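Local coordinates for protein phospho-2-dehydro-3-deoxyheptonate aldolase/chorismate mutase (Thermus thermophilus, PDB 2D8D) that probably isomerises chorismate to prephenate through this dimeric, all-helical chorismate mutase domain of a larger enzyme that probably also acts as a DAHP synthase, at residues Asp13-Asn16 with Arg17-Arg21. Numbering follows the deposited sequence.
Sequences DRVN and REILR
R14 and E18, one helical turn apart on helix 4-40, form a salt bridge in which R14 NH1 donates to E18 OE2 at 2.9 Å. Traced outward, the arginine starts with CB turned away from the following turn. CG, anti to the backbone N (chi1 170°), passes close to E18 OE2 at 3.4 Å. CD lies 3.8 Å from the same oxygen. The chain then bends at chi3 and brings the guanidinium alongside the carboxylate, the two planes 49° apart, with OE2 at the guanidinium edge and near its plane. The bond is nevertheless bent, with 141° at the hydrogen, and NH1 meets OE2 on its syn side. A water lies 3.2 Å from E18 OE1 and accepts a weak hydrogen bond from R14 NH1. Meanwhile R14 NH2 bridges to E11 and to E25 of the second subunit, giving the guanidinium three carboxylate partners. A leucine in place of R14 would probably leave E18 without this counter-charge and cost E11 and E25 of the second subunit one of their ionic contacts.

Beneath the side chains, successive i to i+4 backbone bonds, such as L20 N to N16 O at 2.9 Å, establish regular alpha-helix. V15 CG1 touches I19 CD1 at 3.9 Å, and I19 packs on F74 of the second subunit. R17 CG rests 3.4 Å from D13 O, but the charged ends look across the dimer: R17 NE to E60, and D13 OD1 to R49 and Y56, all of the second subunit. In this all-helical type II chorismate mutase domain, the long first helix thus faces its dimer mate, and its intrachain ion pair joins a charge network spanning the interface, which probably limits rotation of the R14 guanidinium.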
ATOM      1  N   ASP B  13      -2.623  -2.135 -13.466  1.00  5.83           N
ATOM      2  CA  ASP B  13      -3.179  -0.781 -13.382  1.00  6.67           C
ATOM      3  C   ASP B  13      -4.407  -0.792 -12.468  1.00  5.76           C
ATOM      4  O   ASP B  13      -4.573   0.094 -11.633  1.00  6.21           O
ATOM      5  CB  ASP B  13      -3.612  -0.254 -14.756  1.00  7.33           C
ATOM      6  CG  ASP B  13      -2.447   0.010 -15.697  1.00  7.45           C
ATOM      7  OD1 ASP B  13      -1.297   0.191 -15.242  1.00  7.89           O
ATOM      8  OD2 ASP B  13      -2.698   0.055 -16.920  1.00  9.84           O
ATOM      9  N   ARG B  14      -5.274  -1.784 -12.649  1.00  5.43           N
ATOM     10  CA  ARG B  14      -6.472  -1.907 -11.829  1.00  6.12           C
ATOM     11  C   ARG B  14      -6.109  -2.049 -10.356  1.00  5.64           C
ATOM     12  O   ARG B  14      -6.684  -1.382  -9.494  1.00  5.60           O
ATOM     13  CB  ARG B  14      -7.300  -3.119 -12.267  1.00  6.81           C
ATOM     14  CG  ARG B  14      -8.442  -3.471 -11.313  1.00  9.30           C
ATOM     15  CD  ARG B  14      -9.187  -4.722 -11.756  1.00 10.26           C
ATOM     16  NE  ARG B  14      -8.323  -5.900 -11.807  1.00 10.04           N
ATOM     17  CZ  ARG B  14      -7.911  -6.594 -10.749  1.00  9.90           C
ATOM     18  NH1 ARG B  14      -8.279  -6.246  -9.523  1.00 12.46           N
ATOM     19  NH2 ARG B  14      -7.129  -7.649 -10.925  1.00 10.88           N
ATOM     20  N   VAL B  15      -5.154  -2.928 -10.073  1.00  4.90           N
ATOM     21  CA  VAL B  15      -4.725  -3.156  -8.707  1.00  6.32           C
ATOM     22  C   VAL B  15      -4.070  -1.904  -8.123  1.00  5.22           C
ATOM     23  O   VAL B  15      -4.317  -1.557  -6.967  1.00  5.52           O
ATOM     24  CB  VAL B  15      -3.781  -4.376  -8.639  1.00  6.54           C
ATOM     25  CG1 VAL B  15      -3.169  -4.495  -7.255  1.00  9.49           C
ATOM     26  CG2 VAL B  15      -4.566  -5.646  -8.969  1.00  7.69           C
ATOM     27  N   ASN B  16      -3.245  -1.219  -8.913  1.00  4.94           N
ATOM     28  CA  ASN B  16      -2.610   0.015  -8.448  1.00  5.20           C
ATOM     29  C   ASN B  16      -3.680   1.021  -8.028  1.00  4.70           C
ATOM     30  O   ASN B  16      -3.567   1.666  -6.985  1.00  5.56           O
ATOM     31  CB  ASN B  16      -1.779   0.680  -9.548  1.00  5.84           C
ATOM     32  CG  ASN B  16      -0.428   0.025  -9.769  1.00  6.03           C
ATOM     33  OD1 ASN B  16       0.068  -0.731  -8.936  1.00  6.72           O
ATOM     34  ND2 ASN B  16       0.186   0.345 -10.899  1.00  6.95           N
ATOM     35  N   ARG B  17      -4.705   1.178  -8.862  1.00  5.06           N
ATOM     36  CA  ARG B  17      -5.768   2.125  -8.563  1.00  5.01           C
ATOM     37  C   ARG B  17      -6.529   1.731  -7.306  1.00  5.46           C
ATOM     38  O   ARG B  17      -6.913   2.594  -6.518  1.00  5.84           O
ATOM     39  CB  ARG B  17      -6.698   2.265  -9.773  1.00  5.87           C
ATOM     40  CG  ARG B  17      -6.061   3.088 -10.891  1.00  5.69           C
ATOM     41  CD  ARG B  17      -6.982   3.285 -12.090  1.00  8.19           C
ATOM     42  NE  ARG B  17      -6.438   4.292 -13.000  1.00  7.89           N
ATOM     43  CZ  ARG B  17      -5.960   4.049 -14.216  1.00  8.19           C
ATOM     44  NH1 ARG B  17      -5.955   2.817 -14.705  1.00  8.77           N
ATOM     45  NH2 ARG B  17      -5.467   5.045 -14.941  1.00  8.59           N
ATOM     46  N   GLU B  18      -6.734   0.435  -7.106  1.00  5.55           N
ATOM     47  CA  GLU B  18      -7.421  -0.024  -5.906  1.00  6.62           C
ATOM     48  C   GLU B  18      -6.563   0.267  -4.673  1.00  5.72           C
ATOM     49  O   GLU B  18      -7.077   0.664  -3.629  1.00  5.96           O
ATOM     50  CB  GLU B  18      -7.717  -1.521  -5.992  1.00  7.43           C
ATOM     51  CG  GLU B  18      -8.811  -1.891  -6.981  1.00 14.72           C
ATOM     52  CD  GLU B  18      -9.149  -3.369  -6.956  1.00 19.38           C
ATOM     53  OE1 GLU B  18      -9.333  -3.917  -5.849  1.00 20.62           O
ATOM     54  OE2 GLU B  18      -9.243  -3.982  -8.041  1.00 23.02           O
ATOM     55  N   ILE B  19      -5.254   0.060  -4.788  1.00  5.59           N
ATOM     56  CA  ILE B  19      -4.361   0.337  -3.667  1.00  6.00           C
ATOM     57  C   ILE B  19      -4.404   1.834  -3.343  1.00  5.23           C
ATOM     58  O   ILE B  19      -4.431   2.217  -2.171  1.00  6.01           O
ATOM     59  CB  ILE B  19      -2.911  -0.121  -3.979  1.00  5.88           C
ATOM     60  CG1 ILE B  19      -2.864  -1.653  -4.041  1.00  6.61           C
ATOM     61  CG2 ILE B  19      -1.949   0.391  -2.916  1.00  6.32           C
ATOM     62  CD1 ILE B  19      -1.561  -2.214  -4.566  1.00  7.63           C
ATOM     63  N   LEU B  20      -4.423   2.679  -4.371  1.00  5.45           N
ATOM     64  CA  LEU B  20      -4.492   4.121  -4.138  1.00  5.31           C
ATOM     65  C   LEU B  20      -5.782   4.472  -3.396  1.00  5.53           C
ATOM     66  O   LEU B  20      -5.781   5.283  -2.467  1.00  6.09           O
ATOM     67  CB  LEU B  20      -4.435   4.882  -5.467  1.00  6.87           C
ATOM     68  CG  LEU B  20      -4.648   6.401  -5.397  1.00  7.22           C
ATOM     69  CD1 LEU B  20      -3.580   7.067  -4.532  1.00  7.88           C
ATOM     70  CD2 LEU B  20      -4.623   6.966  -6.812  1.00  7.99           C
ATOM     71  N   ARG B  21      -6.887   3.855  -3.803  1.00  6.15           N
ATOM     72  CA  ARG B  21      -8.168   4.106  -3.160  1.00  6.50           C
ATOM     73  C   ARG B  21      -8.141   3.655  -1.700  1.00  5.95           C
ATOM     74  O   ARG B  21      -8.614   4.372  -0.817  1.00  7.03           O
ATOM     75  CB  ARG B  21      -9.289   3.372  -3.899  1.00  7.74           C
ATOM     76  CG  ARG B  21     -10.681   3.708  -3.381  1.00  8.96           C
ATOM     77  CD  ARG B  21     -11.767   2.938  -4.119  1.00 12.54           C
ATOM     78  NE  ARG B  21     -11.763   1.514  -3.786  1.00 17.98           N
ATOM     79  CZ  ARG B  21     -12.067   1.028  -2.586  1.00 19.19           C
ATOM     80  NH1 ARG B  21     -12.401   1.849  -1.600  1.00 22.86           N
ATOM     81  NH2 ARG B  21     -12.034  -0.281  -2.372  1.00 22.18           N
TER
HETATM   82  O   HOH W   1      -8.629  -6.929  -6.458  1.00 20.32           O